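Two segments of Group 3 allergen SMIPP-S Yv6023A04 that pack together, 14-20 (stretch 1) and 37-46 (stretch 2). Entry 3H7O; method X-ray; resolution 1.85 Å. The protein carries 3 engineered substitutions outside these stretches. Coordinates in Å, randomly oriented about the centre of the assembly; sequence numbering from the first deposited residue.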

ATOM      1  N   THR A  14       2.247   8.712   1.105  1.00 27.46           N
ATOM      2  CA  THR A  14       2.680   7.650   0.201  1.00 26.67           C
ATOM      3  C   THR A  14       4.189   7.448   0.289  1.00 26.74           C
ATOM      4  O   THR A  14       4.960   8.416   0.288  1.00 26.36           O
ATOM      5  N   VAL A  15       4.600   6.186   0.377  1.00 25.92           N
ATOM      6  CA  VAL A  15       6.019   5.838   0.323  1.00 26.43           C
ATOM      7  C   VAL A  15       6.226   4.644  -0.600  1.00 26.02           C
ATOM      8  O   VAL A  15       5.268   3.959  -0.967  1.00 25.90           O
ATOM      9  N   ALA A  16       7.480   4.424  -0.987  1.00 25.64           N
ATOM     10  CA  ALA A  16       7.895   3.184  -1.620  1.00 25.68           C
ATOM     11  C   ALA A  16       8.658   2.345  -0.603  1.00 26.18           C
ATOM     12  O   ALA A  16       9.552   2.852   0.094  1.00 27.40           O
ATOM     13  N   VAL A  17       8.295   1.066  -0.520  1.00 24.50           N
ATOM     14  CA  VAL A  17       9.012   0.100   0.302  1.00 25.39           C
ATOM     15  C   VAL A  17       9.927  -0.723  -0.607  1.00 25.80           C
ATOM     16  O   VAL A  17       9.454  -1.477  -1.461  1.00 26.20           O
ATOM     17  N   ARG A  18      11.234  -0.556  -0.426  1.00 25.89           N
ATOM     18  CA  ARG A  18      12.232  -1.250  -1.236  1.00 26.91           C
ATOM     19  C   ARG A  18      12.743  -2.498  -0.531  1.00 26.05           C
ATOM     20  O   ARG A  18      13.177  -2.436   0.626  1.00 26.08           O
ATOM     21  N   THR A  19      12.697  -3.625  -1.234  1.00 26.18           N
ATOM     22  CA  THR A  19      13.231  -4.893  -0.728  1.00 27.02           C
ATOM     23  C   THR A  19      14.179  -5.507  -1.752  1.00 26.94           C
ATOM     24  O   THR A  19      14.202  -5.080  -2.905  1.00 27.53           O
ATOM     25  N   TYR A  20      14.949  -6.510  -1.337  1.00 27.94           N
ATOM     26  CA  TYR A  20      15.963  -7.117  -2.208  1.00 29.17           C
ATOM     27  C   TYR A  20      15.907  -8.647  -2.247  1.00 29.84           C
ATOM     28  O   TYR A  20      16.906  -9.306  -1.954  1.00 29.78           O
ATOM     29  N   PHE A  37       6.510   4.417  12.054  1.00 25.53           N
ATOM     30  CA  PHE A  37       5.836   3.254  11.470  1.00 25.72           C
ATOM     31  C   PHE A  37       5.282   3.475  10.065  1.00 25.39           C
ATOM     32  O   PHE A  37       4.706   4.524   9.763  1.00 24.26           O
ATOM     33  N   VAL A  38       5.455   2.463   9.218  1.00 24.92           N
ATOM     34  CA  VAL A  38       4.883   2.451   7.874  1.00 25.65           C
ATOM     35  C   VAL A  38       4.007   1.215   7.674  1.00 26.65           C
ATOM     36  O   VAL A  38       4.398   0.105   8.043  1.00 27.02           O
ATOM     37  N   LEU A  39       2.830   1.419   7.084  1.00 26.90           N
ATOM     38  CA  LEU A  39       1.898   0.334   6.781  1.00 28.15           C
ATOM     39  C   LEU A  39       2.044  -0.104   5.325  1.00 28.66           C
ATOM     40  O   LEU A  39       1.998   0.725   4.413  1.00 28.73           O
ATOM     41  N   THR A  40       2.212  -1.408   5.113  1.00 28.92           N
ATOM     42  CA  THR A  40       2.388  -1.950   3.765  1.00 28.51           C
ATOM     43  C   THR A  40       1.677  -3.301   3.610  1.00 29.05           C
ATOM     44  O   THR A  40       0.920  -3.719   4.494  1.00 28.95           O
ATOM     45  N   ALA A  41       1.900  -3.965   2.479  1.00 28.48           N
ATOM     46  CA  ALA A  41       1.371  -5.304   2.266  1.00 28.53           C
ATOM     47  C   ALA A  41       2.345  -6.326   2.847  1.00 27.30           C
ATOM     48  O   ALA A  41       3.561  -6.172   2.719  1.00 27.80           O
ATOM     49  N   ALA A  42       1.812  -7.362   3.487  1.00 26.88           N
ATOM     50  CA  ALA A  42       2.646  -8.390   4.106  1.00 26.80           C
ATOM     51  C   ALA A  42       3.479  -9.209   3.113  1.00 27.31           C
ATOM     52  O   ALA A  42       4.615  -9.581   3.422  1.00 27.05           O
ATOM     53  N   HIS A  43       2.937  -9.490   1.927  1.00 27.03           N
ATOM     54  CA  HIS A  43       3.638 -10.403   1.013  1.00 28.77           C
ATOM     55  C   HIS A  43       4.978  -9.862   0.491  1.00 28.67           C
ATOM     56  O   HIS A  43       5.857 -10.634   0.120  1.00 28.30           O
ATOM     57  N   CYS A  44       5.122  -8.537   0.505  1.00 29.64           N
ATOM     58  CA  CYS A  44       6.360  -7.864   0.110  1.00 31.23           C
ATOM     59  C   CYS A  44       7.487  -8.019   1.137  1.00 29.86           C
ATOM     60  O   CYS A  44       8.669  -8.012   0.774  1.00 30.20           O
ATOM     61  N   VAL A  45       7.127  -8.168   2.413  1.00 28.22           N
ATOM     62  CA  VAL A  45       8.102  -8.040   3.503  1.00 27.20           C
ATOM     63  C   VAL A  45       8.166  -9.198   4.509  1.00 27.96           C
ATOM     64  O   VAL A  45       9.120  -9.285   5.283  1.00 27.88           O
ATOM     65  N   PHE A  46       7.169 -10.083   4.494  1.00 28.50           N
ATOM     66  CA  PHE A  46       7.031 -11.108   5.540  1.00 28.89           C
ATOM     67  C   PHE A  46       8.264 -11.994   5.733  1.00 28.40           C
ATOM     68  O   PHE A  46       8.539 -12.436   6.847  1.00 28.26           O
TER

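Strands crossing at 78° with axes 8.8 Å apart at their closest are not placed to share a backbone ladder, and no direct hydrogen bond of any kind joins the two stretches. The space between 14-19 and 37-40 is filled by side chains, and the contact is a small apolar one, burying 240 Å² over both sides.

The pattern on the first strand is simple alternation. Val 15, Val 17 and Thr 19 each send the CA-to-CB bond toward the second stretch, while Arg 18, between two of them, points away, and Thr 14 and Ala 16 stay out of reach. The second strand follows the same rule over a shorter span: Val 38 and Thr 40 point toward the first stretch and Leu 39 points away. Beyond Thr 40 the chain turns into a weakly bonded helix at about 42-45, and it is this turn that brings Cys 44 and Val 45 up to the far end of the first strand.

Val 17 has the most surface covered, 57 Å², and sits at the middle of the arrangement. Its t rotamer (chi1 178°) spreads the two methyls between different partners. CG2 of Val 17 lies 4.4 Å from CG1 of Val 38 and 3.9 Å from OG1 of Thr 40, whereas CG1 of Val 17 reaches CG1 of Val 45 at 4.0 Å. One beta-branched residue thus touches both the strand and the helical turn that follows it. The hydroxyl of Thr 40, in the t rotamer, has its hydrogen bond elsewhere in the structure, so its approach to a methyl leaves no polar group unsatisfied.

Val 38, with 43 Å² covered, is the counterpart on the second strand. Also t (chi1 166°), it sets CG1 over the gap between Val 15 and Val 17, touching both: besides the contact with Val 17, CG1 of Val 38 meets CG2 of Val 15 at 3.8 Å, the closest of the apolar side-chain pairs. Val 15 adopts m, and the CA atoms of Val 15 and Val 38 stand 8.4 Å apart, a gap that the two short branched side chains span.

Thr 19, with 34 Å² covered, closes the contact with a mixed solution. CG2 of Thr 19, in the p rotamer, packs 3.7 Å from the backbone O of Cys 44 and 4.1 Å from CG1 of Val 45, a residue in the m rotamer whose CA-to-CB bond points sideways. The hydroxyl takes the polar role through a water: this water's O lies 2.8 Å from OG1 of Thr 19 and donates to O of Cys 44 at 2.7 Å. A single threonine therefore supplies a methyl for packing and a hydroxyl for a bridged link to the same carbonyl. Cys 44 itself, chi1 m, points toward the first strand, but the closest approach of its side chain is CB of Cys 44 to CG2 of Thr 19, 5.3 Å, and it is bonded covalently to a group elsewhere in the structure.

The lesson for design is economical: compact beta-branched residues at alternate strand positions, with one water linking the last hydroxyl, that of Thr 19, to the carbonyl of Cys 44.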

ATOM      1  CB  THR A  14       2.287   7.951  -1.274  1.00 26.94           C
ATOM      2  OG1 THR A  14       0.902   8.321  -1.341  1.00 26.70           O
ATOM      3  CG2 THR A  14       2.522   6.735  -2.174  1.00 25.84           C
ATOM      4  CB  VAL A  15       6.629   5.529   1.734  1.00 26.86           C
ATOM      5  CG1 VAL A  15       6.394   6.676   2.698  1.00 25.62           C
ATOM      6  CG2 VAL A  15       6.084   4.231   2.308  1.00 27.03           C
ATOM      7  CB  ALA A  16       8.770   3.467  -2.840  1.00 26.65           C
ATOM      8  CB  VAL A  17       8.038  -0.819   1.089  1.00 25.47           C
ATOM      9  CG1 VAL A  17       8.812  -1.870   1.901  1.00 27.71           C
ATOM     10  CG2 VAL A  17       7.127   0.017   2.004  1.00 25.51           C
ATOM     11  CB  ARG A  18      13.414  -0.328  -1.540  1.00 27.11           C
ATOM     12  CG  ARG A  18      13.050   0.983  -2.215  1.00 32.89           C
ATOM     13  CD  ARG A  18      14.312   1.748  -2.610  1.00 39.02           C
ATOM     14  NE  ARG A  18      14.065   2.671  -3.711  1.00 40.80           N
ATOM     15  CZ  ARG A  18      14.014   2.318  -4.994  1.00 44.41           C
ATOM     16  NH1 ARG A  18      14.196   1.050  -5.356  1.00 41.52           N
ATOM     17  NH2 ARG A  18      13.784   3.241  -5.920  1.00 44.02           N
ATOM     18  CB  THR A  19      12.104  -5.893  -0.403  1.00 27.31           C
ATOM     19  OG1 THR A  19      11.264  -6.056  -1.553  1.00 30.03           O
ATOM     20  CG2 THR A  19      11.266  -5.397   0.778  1.00 25.71           C
ATOM     21  CB  TYR A  20      17.372  -6.638  -1.815  1.00 29.03           C
ATOM     22  CG  TYR A  20      17.527  -5.133  -1.814  1.00 30.42           C
ATOM     23  CD1 TYR A  20      17.975  -4.457  -2.949  1.00 30.37           C
ATOM     24  CD2 TYR A  20      17.215  -4.383  -0.681  1.00 28.06           C
ATOM     25  CE1 TYR A  20      18.114  -3.074  -2.951  1.00 29.89           C
ATOM     26  CE2 TYR A  20      17.343  -3.004  -0.675  1.00 30.84           C
ATOM     27  CZ  TYR A  20      17.796  -2.356  -1.811  1.00 32.68           C
ATOM     28  OH  TYR A  20      17.919  -0.989  -1.803  1.00 34.68           O
ATOM     29  CB  PHE A  37       4.703   2.762  12.387  1.00 25.37           C
ATOM     30  CG  PHE A  37       5.164   2.319  13.753  1.00 26.57           C
ATOM     31  CD1 PHE A  37       5.703   1.048  13.946  1.00 25.05           C
ATOM     32  CD2 PHE A  37       5.038   3.168  14.850  1.00 24.58           C
ATOM     33  CE1 PHE A  37       6.121   0.636  15.208  1.00 27.05           C
ATOM     34  CE2 PHE A  37       5.455   2.766  16.117  1.00 26.11           C
ATOM     35  CZ  PHE A  37       5.999   1.496  16.296  1.00 27.22           C
ATOM     36  CB  VAL A  38       5.985   2.510   6.776  1.00 24.85           C
ATOM     37  CG1 VAL A  38       5.416   2.141   5.394  1.00 26.49           C
ATOM     38  CG2 VAL A  38       6.623   3.897   6.735  1.00 25.50           C
ATOM     39  CB  LEU A  39       0.453   0.775   7.055  1.00 27.61           C
ATOM     40  CG  LEU A  39      -0.654  -0.290   7.071  1.00 28.30           C
ATOM     41  CD1 LEU A  39      -0.514  -1.205   8.277  1.00 27.23           C
ATOM     42  CD2 LEU A  39      -2.022   0.370   7.073  1.00 28.64           C
ATOM     43  CB  THR A  40       3.904  -2.031   3.378  1.00 28.94           C
ATOM     44  OG1 THR A  40       4.042  -2.340   1.986  1.00 30.58           O
ATOM     45  CG2 THR A  40       4.660  -3.068   4.220  1.00 27.63           C
ATOM     46  CB  ALA A  41       1.142  -5.553   0.783  1.00 29.45           C
ATOM     47  CB  ALA A  42       1.808  -9.308   4.988  1.00 26.32           C
ATOM     48  CB  HIS A  43       2.728 -10.949  -0.105  1.00 28.62           C
ATOM     49  CG  HIS A  43       2.383  -9.961  -1.175  1.00 29.32           C
ATOM     50  ND1 HIS A  43       3.252  -9.631  -2.194  1.00 31.15           N
ATOM     51  CD2 HIS A  43       1.244  -9.270  -1.415  1.00 30.21           C
ATOM     52  CE1 HIS A  43       2.669  -8.763  -3.002  1.00 29.02           C
ATOM     53  NE2 HIS A  43       1.450  -8.530  -2.554  1.00 31.23           N
ATOM     54  CB  CYS A  44       6.099  -6.368  -0.119  1.00 32.78           C
ATOM     55  SG  CYS A  44       4.775  -5.963  -1.298  1.00 38.67           S
ATOM     56  CB  VAL A  45       7.914  -6.695   4.286  1.00 27.27           C
ATOM     57  CG1 VAL A  45       8.120  -5.495   3.366  1.00 24.74           C
ATOM     58  CG2 VAL A  45       6.539  -6.630   4.967  1.00 25.74           C
ATOM     59  CB  PHE A  46       5.774 -11.963   5.323  1.00 29.46           C
ATOM     60  CG  PHE A  46       5.941 -13.055   4.306  1.00 29.08           C
ATOM     61  CD1 PHE A  46       6.111 -14.376   4.710  1.00 29.90           C
ATOM     62  CD2 PHE A  46       5.918 -12.766   2.942  1.00 29.35           C
ATOM     63  CE1 PHE A  46       6.264 -15.396   3.774  1.00 30.19           C
ATOM     64  CE2 PHE A  46       6.072 -13.775   1.997  1.00 30.26           C
ATOM     65  CZ  PHE A  46       6.246 -15.091   2.412  1.00 29.17           C
TER
HETATM   66  O   HOH W   1      10.004  -8.554  -1.455  1.00 29.98           O